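Local coordinates for putative XRE-family transcriptional regulator (Rhodococcus sp., PDB 2OFY), which probably binds DNA through a helix-turn-helix domain, as expected of an XRE-family transcriptional regulator, at residues A37-E42 with A61-V66. Numbering follows the deposited sequence.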
# COMPACT_ATOMS: atom_id res chain seq x y z
N ALA A 37 -7.72 -5.31 12.98
CA ALA A 37 -6.78 -4.58 12.08
C ALA A 37 -6.13 -3.39 12.79
O ALA A 37 -5.16 -2.78 12.31
CB ALA A 37 -7.50 -4.12 10.80
N GLY A 38 -6.70 -3.03 13.94
CA GLY A 38 -6.20 -1.89 14.72
C GLY A 38 -6.60 -0.54 14.15
O GLY A 38 -5.85 0.48 14.30
N ILE A 39 -7.79 -0.45 13.60
CA ILE A 39 -8.25 0.82 13.05
C ILE A 39 -9.64 1.18 13.56
O ILE A 39 -10.28 0.35 14.24
CB ILE A 39 -8.24 0.80 11.51
CG1 ILE A 39 -9.23 -0.24 10.95
CG2 ILE A 39 -6.78 0.60 10.97
CD1 ILE A 39 -9.46 -0.11 9.38
N SER A 40 -10.13 2.38 13.24
CA SER A 40 -11.50 2.70 13.65
C SER A 40 -12.51 2.18 12.65
O SER A 40 -12.19 1.99 11.47
CB SER A 40 -11.69 4.20 13.77
OG SER A 40 -11.44 4.82 12.52
N VAL A 41 -13.75 2.04 13.12
CA VAL A 41 -14.84 1.67 12.17
C VAL A 41 -15.01 2.80 11.14
O VAL A 41 -15.22 2.53 9.93
CB VAL A 41 -16.16 1.38 12.89
CG1 VAL A 41 -17.37 1.55 11.95
CG2 VAL A 41 -16.12 -0.01 13.49
N GLU A 42 -14.88 4.05 11.61
CA GLU A 42 -14.93 5.16 10.67
C GLU A 42 -13.90 5.03 9.55
O GLU A 42 -14.24 5.22 8.39
CB GLU A 42 -14.88 6.57 11.35
CG GLU A 42 -16.32 7.12 11.48
CD GLU A 42 -17.26 6.62 10.36
OE1 GLU A 42 -18.37 6.10 10.67
OE2 GLU A 42 -16.85 6.67 9.16
N ALA A 61 -2.78 -3.38 4.31
CA ALA A 61 -2.14 -4.62 4.68
C ALA A 61 -2.80 -5.24 5.91
O ALA A 61 -2.98 -6.42 5.98
CB ALA A 61 -0.64 -4.37 4.93
N ALA A 62 -3.11 -4.43 6.92
CA ALA A 62 -3.61 -4.98 8.17
C ALA A 62 -5.02 -5.51 7.92
O ALA A 62 -5.41 -6.53 8.49
CB ALA A 62 -3.61 -3.91 9.24
N VAL A 63 -5.80 -4.77 7.14
CA VAL A 63 -7.20 -5.19 6.91
C VAL A 63 -7.16 -6.47 6.07
O VAL A 63 -7.87 -7.45 6.34
CB VAL A 63 -8.02 -4.11 6.23
CG1 VAL A 63 -9.39 -4.70 5.71
CG2 VAL A 63 -8.19 -2.90 7.15
N ALA A 64 -6.34 -6.49 5.04
CA ALA A 64 -6.22 -7.70 4.19
C ALA A 64 -5.83 -8.91 4.99
O ALA A 64 -6.41 -10.01 4.82
CB ALA A 64 -5.20 -7.45 2.98
N ARG A 65 -4.87 -8.76 5.90
CA ARG A 65 -4.48 -9.93 6.74
C ARG A 65 -5.67 -10.45 7.57
O ARG A 65 -5.89 -11.64 7.64
CB ARG A 65 -3.25 -9.67 7.57
CG ARG A 65 -3.24 -8.44 8.38
CD ARG A 65 -3.61 -8.68 9.83
NE ARG A 65 -3.46 -7.46 10.62
CZ ARG A 65 -3.64 -7.41 11.93
NH1 ARG A 65 -3.97 -8.53 12.58
NH2 ARG A 65 -3.45 -6.25 12.59
N VAL A 66 -6.44 -9.55 8.19
CA VAL A 66 -7.61 -9.94 9.00
C VAL A 66 -8.60 -10.72 8.12
O VAL A 66 -9.22 -11.70 8.59
CB VAL A 66 -8.28 -8.71 9.66
CG1 VAL A 66 -9.65 -9.07 10.31
CG2 VAL A 66 -7.31 -8.02 10.73
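In both Val-63 and Val-66 the CG1 branch stands anti to the backbone N (chi1 167° and 170°), which sets CG2 of each beside its own N and brings the two methyls to Ala-37. Ile-39 has CG1 wedged between its N and carbonyl carbon (chi1 64°); the Ile-39 and Val-63 side chains cross at about a right angle, with Ile-39 CD1 3.8 Å from Val-63 CG2. The small CB of Ala-37 meets three residues of helix 57-66: Val-63 CG2 and Val-66 CG2 each lie 3.9 Å from it, and Ala-62 CB comes no nearer than 4.2 Å. Ala-37 and Ala-62 bring the two backbones close, with 5.0 Å between their CA atoms. No hydrogen bond crosses here; the contact is mostly apolar, although Ala-62 CB also touches the carbonyl Ala-37 O at 3.6 Å. This is the turn of the helix-turn-helix: helix 30-37 ends in a Schellman motif, with Gly-38 at positive phi as the C-prime residue, and Ser-40 then N-caps helix 41-48 through its OG to Thr-43 N. Helix 57-66 packs against the start of that turn. Val-66 CG2 also presses on the backbone, 3.5 Å from Ala-37 N, while Val-66 touches Asp-36 one residue earlier. At the exposed border the guanidinium of Arg-65 lies beside the C-terminal end of helix 30-37, where Ala-37 CA lies over one face, 3.8 Å from Arg-65 NH2. Val-66 CG2 sits above the guanidinium plane too, displaced toward its rim.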